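Local coordinates for protein cytokinin riboside 5'-monophosphate phosphoribohydrolase (Corynebacterium glutamicum, PDB 5ZBL) that is a member of the possible lysine decarboxylase family, an alpha/beta protein with a Rossmann-like parallel sheet, present as two subunits in the assembly, at residues 119-127 with 148-156; 136-144 with 172-181. All blocks are in the same frame, centred on the assembly; numbering follows the deposited sequence.

Contact 1: residues 119-127 with 148-156. With PO4 (phosphate ion), chain G.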
loop_
_atom_site.group_PDB
_atom_site.type_symbol
_atom_site.label_atom_id
_atom_site.label_comp_id
_atom_site.label_asym_id
_atom_site.label_seq_id
_atom_site.Cartn_x
_atom_site.Cartn_y
_atom_site.Cartn_z
ATOM N N THR A 119 -6.827 -2.350 1.886
ATOM C CA THR A 119 -7.415 -1.618 0.782
ATOM C C THR A 119 -6.437 -0.549 0.283
ATOM O O THR A 119 -6.216 -0.397 -0.911
ATOM C CB THR A 119 -8.822 -1.044 1.198
ATOM O OG1 THR A 119 -9.715 -2.141 1.506
ATOM C CG2 THR A 119 -9.413 -0.162 0.088
ATOM N N LEU A 120 -5.876 0.183 1.218
ATOM C CA LEU A 120 -4.874 1.185 0.931
ATOM C C LEU A 120 -3.656 0.592 0.233
ATOM O O LEU A 120 -3.222 1.096 -0.811
ATOM C CB LEU A 120 -4.474 1.940 2.227
ATOM C CG LEU A 120 -5.243 3.236 2.446
ATOM C CD1 LEU A 120 -4.980 3.915 3.776
ATOM C CD2 LEU A 120 -4.836 4.222 1.381
ATOM N N GLU A 121 -3.139 -0.502 0.781
ATOM C CA GLU A 121 -2.049 -1.227 0.137
ATOM C C GLU A 121 -2.358 -1.599 -1.332
ATOM O O GLU A 121 -1.506 -1.433 -2.225
ATOM C CB GLU A 121 -1.731 -2.475 0.910
ATOM C CG GLU A 121 -0.444 -3.155 0.549
ATOM C CD GLU A 121 -0.553 -4.040 -0.674
ATOM O OE1 GLU A 121 -1.611 -4.694 -0.837
ATOM O OE2 GLU A 121 0.424 -4.087 -1.491
ATOM N N GLU A 122 -3.543 -2.142 -1.586
ATOM C CA GLU A 122 -3.880 -2.531 -2.960
ATOM C C GLU A 122 -3.861 -1.291 -3.858
ATOM O O GLU A 122 -3.416 -1.372 -4.980
ATOM C CB GLU A 122 -5.218 -3.283 -3.053
ATOM C CG GLU A 122 -5.106 -4.792 -2.813
ATOM C CD GLU A 122 -6.313 -5.420 -2.091
ATOM O OE1 GLU A 122 -6.987 -4.718 -1.284
ATOM O OE2 GLU A 122 -6.580 -6.645 -2.288
ATOM N N LEU A 123 -4.309 -0.154 -3.338
ATOM C CA LEU A 123 -4.448 1.028 -4.132
ATOM C C LEU A 123 -3.064 1.576 -4.530
ATOM O O LEU A 123 -2.825 1.957 -5.672
ATOM C CB LEU A 123 -5.266 2.075 -3.367
ATOM C CG LEU A 123 -5.363 3.440 -4.055
ATOM C CD1 LEU A 123 -6.155 3.292 -5.299
ATOM C CD2 LEU A 123 -5.958 4.481 -3.135
ATOM N N PHE A 124 -2.165 1.603 -3.571
ATOM C CA PHE A 124 -0.812 2.070 -3.801
ATOM C C PHE A 124 0.011 1.115 -4.656
ATOM O O PHE A 124 0.926 1.536 -5.390
ATOM C CB PHE A 124 -0.141 2.394 -2.460
ATOM C CG PHE A 124 -0.507 3.744 -1.940
ATOM C CD1 PHE A 124 -0.052 4.876 -2.595
ATOM C CD2 PHE A 124 -1.299 3.901 -0.828
ATOM C CE1 PHE A 124 -0.373 6.140 -2.147
ATOM C CE2 PHE A 124 -1.640 5.163 -0.379
ATOM C CZ PHE A 124 -1.181 6.279 -1.048
ATOM N N GLU A 125 -0.315 -0.164 -4.547
ATOM C CA GLU A 125 0.194 -1.193 -5.430
ATOM C C GLU A 125 -0.160 -0.905 -6.904
ATOM O O GLU A 125 0.765 -0.840 -7.761
ATOM C CB GLU A 125 -0.292 -2.554 -4.956
ATOM C CG GLU A 125 0.110 -3.785 -5.751
ATOM C CD GLU A 125 1.529 -4.181 -5.553
ATOM O OE1 GLU A 125 1.799 -5.238 -4.935
ATOM O OE2 GLU A 125 2.369 -3.428 -6.041
ATOM N N VAL A 126 -1.429 -0.639 -7.219
ATOM C CA VAL A 126 -1.715 -0.405 -8.641
ATOM C C VAL A 126 -1.041 0.884 -9.124
ATOM O O VAL A 126 -0.594 0.935 -10.256
ATOM C CB VAL A 126 -3.203 -0.479 -9.034
ATOM C CG1 VAL A 126 -3.806 -1.768 -8.516
ATOM C CG2 VAL A 126 -3.985 0.712 -8.541
ATOM N N TRP A 127 -0.949 1.898 -8.268
ATOM C CA TRP A 127 -0.254 3.135 -8.637
ATOM C C TRP A 127 1.225 2.928 -8.898
ATOM O O TRP A 127 1.756 3.402 -9.893
ATOM C CB TRP A 127 -0.406 4.227 -7.550
ATOM C CG TRP A 127 -1.645 5.018 -7.654
ATOM C CD1 TRP A 127 -2.388 5.261 -8.781
ATOM C CD2 TRP A 127 -2.290 5.715 -6.595
ATOM N NE1 TRP A 127 -3.453 6.049 -8.477
ATOM C CE2 TRP A 127 -3.424 6.344 -7.141
ATOM C CE3 TRP A 127 -2.029 5.859 -5.235
ATOM C CZ2 TRP A 127 -4.291 7.110 -6.371
ATOM C CZ3 TRP A 127 -2.890 6.621 -4.469
ATOM C CH2 TRP A 127 -4.015 7.228 -5.035
ATOM N N TRP A 148 -11.843 9.664 1.175
ATOM C CA TRP A 148 -10.525 9.751 0.616
ATOM C C TRP A 148 -9.910 11.145 0.735
ATOM O O TRP A 148 -8.765 11.318 0.396
ATOM C CB TRP A 148 -10.519 9.259 -0.822
ATOM C CG TRP A 148 -10.815 7.861 -0.921
ATOM C CD1 TRP A 148 -11.948 7.310 -1.403
ATOM C CD2 TRP A 148 -9.964 6.788 -0.544
ATOM N NE1 TRP A 148 -11.867 5.954 -1.357
ATOM C CE2 TRP A 148 -10.659 5.596 -0.826
ATOM C CE3 TRP A 148 -8.662 6.713 -0.025
ATOM C CZ2 TRP A 148 -10.112 4.326 -0.595
ATOM C CZ3 TRP A 148 -8.105 5.448 0.219
ATOM C CH2 TRP A 148 -8.840 4.262 -0.083
ATOM N N GLN A 149 -10.622 12.123 1.281
ATOM C CA GLN A 149 -10.076 13.494 1.263
ATOM C C GLN A 149 -8.717 13.654 1.980
ATOM O O GLN A 149 -7.822 14.323 1.446
ATOM C CB GLN A 149 -11.123 14.540 1.706
ATOM C CG GLN A 149 -12.271 14.699 0.674
ATOM C CD GLN A 149 -11.806 15.186 -0.680
ATOM O OE1 GLN A 149 -10.930 16.022 -0.761
ATOM N NE2 GLN A 149 -12.402 14.681 -1.746
ATOM N N PRO A 150 -8.542 13.008 3.149
ATOM C CA PRO A 150 -7.246 13.136 3.807
ATOM C C PRO A 150 -6.048 12.497 3.058
ATOM O O PRO A 150 -4.922 12.995 3.132
ATOM C CB PRO A 150 -7.474 12.459 5.171
ATOM C CG PRO A 150 -8.977 12.440 5.374
ATOM C CD PRO A 150 -9.578 12.389 4.008
ATOM N N LEU A 151 -6.275 11.404 2.354
ATOM C CA LEU A 151 -5.231 10.815 1.524
ATOM C C LEU A 151 -4.873 11.722 0.374
ATOM O O LEU A 151 -3.720 11.777 -0.026
ATOM C CB LEU A 151 -5.675 9.482 0.943
ATOM C CG LEU A 151 -4.553 8.761 0.203
ATOM C CD1 LEU A 151 -3.590 8.053 1.155
ATOM C CD2 LEU A 151 -5.176 7.831 -0.810
ATOM N N LEU A 152 -5.863 12.396 -0.196
ATOM C CA LEU A 152 -5.586 13.321 -1.284
ATOM C C LEU A 152 -4.694 14.468 -0.806
ATOM O O LEU A 152 -3.772 14.883 -1.523
ATOM C CB LEU A 152 -6.890 13.868 -1.867
ATOM C CG LEU A 152 -7.716 12.921 -2.745
ATOM C CD1 LEU A 152 -8.848 13.755 -3.313
ATOM C CD2 LEU A 152 -6.920 12.292 -3.865
ATOM N N GLU A 153 -4.972 14.962 0.404
ATOM C CA GLU A 153 -4.101 15.927 1.044
ATOM C C GLU A 153 -2.680 15.403 1.133
ATOM O O GLU A 153 -1.739 16.091 0.716
ATOM C CB GLU A 153 -4.609 16.296 2.438
ATOM C CG GLU A 153 -3.826 17.424 3.106
ATOM C CD GLU A 153 -3.780 18.717 2.266
ATOM O OE1 GLU A 153 -4.814 19.058 1.623
ATOM O OE2 GLU A 153 -2.720 19.398 2.265
ATOM N N MET A 154 -2.543 14.178 1.635
ATOM C CA MET A 154 -1.252 13.553 1.740
ATOM C C MET A 154 -0.542 13.543 0.392
ATOM O O MET A 154 0.623 13.897 0.355
ATOM C CB MET A 154 -1.338 12.122 2.333
ATOM C CG MET A 154 0.018 11.406 2.570
ATOM S SD MET A 154 1.216 12.219 3.697
ATOM C CE MET A 154 2.724 11.353 3.308
ATOM N N LEU A 155 -1.242 13.136 -0.671
ATOM C CA LEU A 155 -0.689 13.040 -1.997
ATOM C C LEU A 155 -0.347 14.385 -2.596
ATOM O O LEU A 155 0.630 14.510 -3.307
ATOM C CB LEU A 155 -1.667 12.356 -2.956
ATOM C CG LEU A 155 -1.892 10.872 -2.718
ATOM C CD1 LEU A 155 -2.850 10.355 -3.793
ATOM C CD2 LEU A 155 -0.587 10.087 -2.740
ATOM N N GLU A 156 -1.197 15.371 -2.346
ATOM C CA GLU A 156 -0.934 16.757 -2.750
ATOM C C GLU A 156 0.404 17.191 -2.109
ATOM O O GLU A 156 1.310 17.648 -2.816
ATOM C CB GLU A 156 -2.119 17.641 -2.344
ATOM C CG GLU A 156 -1.989 19.145 -2.533
ATOM C CD GLU A 156 -1.560 19.506 -3.935
ATOM O OE1 GLU A 156 -0.651 20.377 -4.093
ATOM O OE2 GLU A 156 -2.102 18.871 -4.870
HETATM P P PO4 G . -8.765 -4.240 4.844
HETATM O O1 PO4 G . -9.931 -4.281 5.788
HETATM O O2 PO4 G . -8.652 -5.585 4.157
HETATM O O3 PO4 G . -9.009 -3.193 3.784
HETATM O O4 PO4 G . -7.543 -3.950 5.645
#

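Contact 2: residues 136-144 with 172-181. With EDO (1,2-ethanediol), chain E.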
loop_
_atom_site.group_PDB
_atom_site.type_symbol
_atom_site.label_atom_id
_atom_site.label_comp_id
_atom_site.label_asym_id
_atom_site.label_seq_id
_atom_site.Cartn_x
_atom_site.Cartn_y
_atom_site.Cartn_z
ATOM N N GLN A 136 -2.228 0.552 -17.989
ATOM C CA GLN A 136 -2.802 1.896 -17.968
ATOM C C GLN A 136 -4.322 1.787 -17.985
ATOM O O GLN A 136 -4.966 1.862 -19.032
ATOM C CB GLN A 136 -2.229 2.791 -19.074
ATOM C CG GLN A 136 -0.828 3.337 -18.734
ATOM C CD GLN A 136 -0.649 4.835 -18.997
ATOM O OE1 GLN A 136 -1.047 5.350 -20.049
ATOM N NE2 GLN A 136 -0.030 5.536 -18.041
ATOM N N LYS A 137 -4.863 1.611 -16.778
ATOM C CA LYS A 137 -6.260 1.391 -16.533
ATOM C C LYS A 137 -6.705 2.456 -15.548
ATOM O O LYS A 137 -5.955 2.815 -14.671
ATOM C CB LYS A 137 -6.477 -0.003 -15.934
ATOM C CG LYS A 137 -6.144 -1.163 -16.873
ATOM C CD LYS A 137 -6.197 -2.511 -16.147
ATOM C CE LYS A 137 -6.074 -3.689 -17.121
ATOM N NZ LYS A 137 -6.044 -4.988 -16.395
ATOM N N PRO A 138 -7.933 2.957 -15.671
ATOM C CA PRO A 138 -8.391 4.001 -14.734
ATOM C C PRO A 138 -8.443 3.509 -13.293
ATOM O O PRO A 138 -8.811 2.363 -13.052
ATOM C CB PRO A 138 -9.798 4.328 -15.214
ATOM C CG PRO A 138 -10.217 3.154 -16.034
ATOM C CD PRO A 138 -8.984 2.536 -16.622
ATOM N N VAL A 139 -8.011 4.366 -12.376
ATOM C CA VAL A 139 -8.102 4.107 -10.919
ATOM C C VAL A 139 -9.028 5.171 -10.352
ATOM O O VAL A 139 -8.856 6.362 -10.632
ATOM C CB VAL A 139 -6.750 4.176 -10.255
ATOM C CG1 VAL A 139 -6.849 3.878 -8.755
ATOM C CG2 VAL A 139 -5.817 3.204 -10.948
ATOM N N ALA A 140 -10.047 4.731 -9.619
ATOM C CA ALA A 140 -11.053 5.641 -9.094
ATOM C C ALA A 140 -11.191 5.487 -7.588
ATOM O O ALA A 140 -11.209 4.373 -7.070
ATOM C CB ALA A 140 -12.381 5.390 -9.759
ATOM N N LEU A 141 -11.296 6.617 -6.899
ATOM C CA LEU A 141 -11.548 6.641 -5.469
ATOM C C LEU A 141 -13.020 6.981 -5.248
ATOM O O LEU A 141 -13.476 8.052 -5.609
ATOM C CB LEU A 141 -10.645 7.664 -4.795
ATOM C CG LEU A 141 -9.151 7.581 -5.058
ATOM C CD1 LEU A 141 -8.461 8.655 -4.225
ATOM C CD2 LEU A 141 -8.626 6.195 -4.730
ATOM N N TYR A 142 -13.756 6.033 -4.690
ATOM C CA TYR A 142 -15.168 6.214 -4.406
ATOM C C TYR A 142 -15.236 6.949 -3.066
ATOM O O TYR A 142 -15.092 6.336 -1.983
ATOM C CB TYR A 142 -15.881 4.847 -4.392
ATOM C CG TYR A 142 -17.403 4.821 -4.255
ATOM C CD1 TYR A 142 -18.210 5.807 -4.815
ATOM C CD2 TYR A 142 -18.028 3.771 -3.581
ATOM C CE1 TYR A 142 -19.574 5.740 -4.711
ATOM C CE2 TYR A 142 -19.398 3.689 -3.478
ATOM C CZ TYR A 142 -20.178 4.689 -4.034
ATOM O OH TYR A 142 -21.585 4.649 -3.937
ATOM N N ASP A 143 -15.495 8.260 -3.152
ATOM C CA ASP A 143 -15.317 9.162 -2.021
ATOM C C ASP A 143 -16.554 9.268 -1.088
ATOM O O ASP A 143 -17.075 10.344 -0.829
ATOM C CB ASP A 143 -14.879 10.519 -2.568
ATOM C CG ASP A 143 -14.215 11.402 -1.534
ATOM O OD1 ASP A 143 -13.585 10.884 -0.574
ATOM O OD2 ASP A 143 -14.299 12.637 -1.735
ATOM N N VAL A 144 -16.975 8.137 -0.553
ATOM C CA VAL A 144 -18.177 8.074 0.274
ATOM C C VAL A 144 -17.928 8.880 1.537
ATOM O O VAL A 144 -17.054 8.498 2.306
ATOM C CB VAL A 144 -18.531 6.635 0.704
ATOM C CG1 VAL A 144 -19.714 6.630 1.632
ATOM C CG2 VAL A 144 -18.844 5.782 -0.501
ATOM N N LEU A 172 -6.346 10.842 -11.882
ATOM C CA LEU A 172 -6.994 10.069 -10.851
ATOM C C LEU A 172 -8.483 10.429 -10.762
ATOM O O LEU A 172 -8.811 11.591 -10.573
ATOM C CB LEU A 172 -6.305 10.404 -9.512
ATOM C CG LEU A 172 -6.926 9.798 -8.274
ATOM C CD1 LEU A 172 -6.959 8.283 -8.424
ATOM C CD2 LEU A 172 -6.145 10.238 -7.052
ATOM N N ILE A 173 -9.377 9.452 -10.863
ATOM C CA ILE A 173 -10.815 9.736 -10.700
ATOM C C ILE A 173 -11.151 9.728 -9.222
ATOM O O ILE A 173 -10.747 8.844 -8.503
ATOM C CB ILE A 173 -11.687 8.728 -11.472
ATOM C CG1 ILE A 173 -11.364 8.763 -12.984
ATOM C CG2 ILE A 173 -13.139 9.022 -11.289
ATOM C CD1 ILE A 173 -11.576 7.423 -13.635
ATOM N N VAL A 174 -11.836 10.760 -8.762
ATOM C CA VAL A 174 -12.329 10.863 -7.376
ATOM C C VAL A 174 -13.814 11.281 -7.388
ATOM O O VAL A 174 -14.117 12.368 -7.798
ATOM C CB VAL A 174 -11.542 11.931 -6.595
ATOM C CG1 VAL A 174 -12.028 12.009 -5.131
ATOM C CG2 VAL A 174 -10.046 11.650 -6.702
ATOM N N GLU A 175 -14.742 10.428 -6.962
ATOM C CA GLU A 175 -16.157 10.822 -6.982
ATOM C C GLU A 175 -16.939 10.232 -5.809
ATOM O O GLU A 175 -16.685 9.145 -5.410
ATOM C CB GLU A 175 -16.816 10.429 -8.288
ATOM C CG GLU A 175 -16.284 11.049 -9.582
ATOM C CD GLU A 175 -16.308 12.586 -9.703
ATOM O OE1 GLU A 175 -15.564 13.068 -10.600
ATOM O OE2 GLU A 175 -17.016 13.311 -8.950
ATOM N N SER A 176 -17.863 10.989 -5.241
ATOM C CA SER A 176 -18.761 10.495 -4.208
ATOM C C SER A 176 -19.965 9.858 -4.858
ATOM O O SER A 176 -20.606 9.004 -4.240
ATOM C CB SER A 176 -19.216 11.621 -3.296
ATOM O OG SER A 176 -19.782 12.659 -4.092
ATOM N N ASP A 177 -20.277 10.259 -6.094
ATOM C CA ASP A 177 -21.486 9.788 -6.784
ATOM C C ASP A 177 -21.121 8.621 -7.686
ATOM O O ASP A 177 -20.167 8.733 -8.497
ATOM C CB ASP A 177 -22.111 10.904 -7.618
ATOM C CG ASP A 177 -23.411 10.493 -8.273
ATOM O OD1 ASP A 177 -24.458 10.440 -7.591
ATOM O OD2 ASP A 177 -23.400 10.256 -9.486
ATOM N N PRO A 178 -21.859 7.498 -7.556
ATOM C CA PRO A 178 -21.516 6.290 -8.332
ATOM C C PRO A 178 -21.683 6.425 -9.813
ATOM O O PRO A 178 -20.908 5.841 -10.583
ATOM C CB PRO A 178 -22.462 5.221 -7.773
ATOM C CG PRO A 178 -23.566 5.995 -7.161
ATOM C CD PRO A 178 -22.930 7.230 -6.591
ATOM N N HIS A 179 -22.699 7.182 -10.219
ATOM C CA HIS A 179 -22.927 7.499 -11.631
ATOM C C HIS A 179 -21.747 8.224 -12.201
ATOM O O HIS A 179 -21.211 7.801 -13.239
ATOM C CB HIS A 179 -24.230 8.289 -11.839
ATOM C CG HIS A 179 -25.460 7.428 -11.748
ATOM N ND1 HIS A 179 -26.132 7.201 -10.561
ATOM C CD2 HIS A 179 -26.104 6.696 -12.685
ATOM C CE1 HIS A 179 -27.147 6.387 -10.776
ATOM N NE2 HIS A 179 -27.136 6.047 -12.052
ATOM N N ALA A 180 -21.335 9.286 -11.505
ATOM C CA ALA A 180 -20.209 10.098 -11.924
ATOM C C ALA A 180 -18.876 9.308 -11.950
ATOM O O ALA A 180 -18.060 9.508 -12.851
ATOM C CB ALA A 180 -20.090 11.318 -11.044
ATOM N N LEU A 181 -18.707 8.403 -10.979
ATOM C CA LEU A 181 -17.556 7.531 -10.869
ATOM C C LEU A 181 -17.405 6.535 -12.014
ATOM O O LEU A 181 -16.302 6.394 -12.575
ATOM C CB LEU A 181 -17.610 6.744 -9.558
ATOM C CG LEU A 181 -16.307 5.945 -9.246
ATOM C CD1 LEU A 181 -15.973 5.938 -7.770
ATOM C CD2 LEU A 181 -16.401 4.519 -9.735
HETATM C C1 EDO E . -16.586 14.867 -5.494
HETATM O O1 EDO E . -16.285 15.184 -6.857
HETATM C C2 EDO E . -15.540 13.886 -4.947
HETATM O O2 EDO E . -15.231 14.185 -3.582
#

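Contact 1: residues 119-127 with 148-156
L151 and L155 reach from helix 149-160 into a row of side chains on helix 117-130, and the contact between the two segments is wholly apolar. CD1 of L151 meets the rim of the F124 ring, 3.7 Å from CZ and in the ring plane, while its CD2 comes tip to tip with CD2 of L123. One turn on, L155 splits its branches: CD2 lies at the F124 edge, and CD1 approaches the indole of W127 obliquely, 3.6 Å from CH2. At the other end W148 lays its indole edge against L120, CZ3 of W148 3.7 Å from CD2 of L120. These long side chains bridge helix axes 13.8 Å apart at closest approach, crossing at -40°.

T119 binds a phosphate ion, probably from the crystallisation liquor. Its chi1 of -63° places OG1 next to the backbone N, and the two converge on phosphate O3, OG1 at 2.6 Å and N in a weak bond. G118 N and S19 N also bind the ion.

These helices precede and follow strand 139-142 and pair in the helical layer of a Rossmann-like fold. L123 and W148 rest on L141 of that strand, helix 166-169 packs on L155, and L120 and F124 meet F124 and L120 of the second subunit.

Contact 2: residues 136-144 with 172-181
Y142 and L181 meet at about a right angle: CD1 of L181 lies 3.6 Å from CB of Y142 and approaches the ring obliquely. With CG anti to the backbone N (chi1 -174°), the tyrosine ring extends past L181 to P178, whose CD is 3.9 Å from the phenol OH; that hydroxyl is hydrogen-bonded to A30 O. V144 CG2 lies over one ring face. On the same side of the sheet A140 CB touches both I173 CB (3.8 Å) and L181 CG (4.0 Å), and I173 sends CD1 on to P138 CB.

On the opposite face, where L141 and V174 project, L141 crosses L172 at about a right angle, its CD1 4.0 Å from L172 CD2 and also close to V174 CG2.

Four backbone hydrogen bonds set this parallel pairing: I173 N to V139 O, L141 N to I173 O, E175 N to L141 O and D143 N to E175 O. At the C-terminal ends of the strands 1,2-ethanediol, probably from the crystallisation liquor, gives O2 to D143 OD2, which also accepts from Q149 NE2, and O1 to E175 OE2. D177 N-caps the next helix, its OD2 accepting from A180 N at 3.0 Å.

This is an edge pair of a Rossmann-like parallel sheet, strand 173-175 being one of its two outermost strands within this chain. Strand 110-112 flanks 139-142 on its other side, helix 25-40 packs on Y142 and V144, and helix 117-130 lies against V139, L141 and L172.

Overall arrangement
The centres of contacts 1 and 2 lie 13 Å apart, and their segments alternate along the chain: helix 117-130, strand 139-142, helix 149-160, then strand 173-175 with helix 178-186. Contact 2 builds one end of the parallel seven-stranded sheet within this chain, while contact 1 joins two helices packed against one side of it. They meet directly at D143, whose carboxylate probably accepts hydrogen bonds from W148 N and Q149 NE2 where helix 149-160 begins. Together they tie the last strands of this Rossmann-like fold to the helical layer that also faces the second subunit.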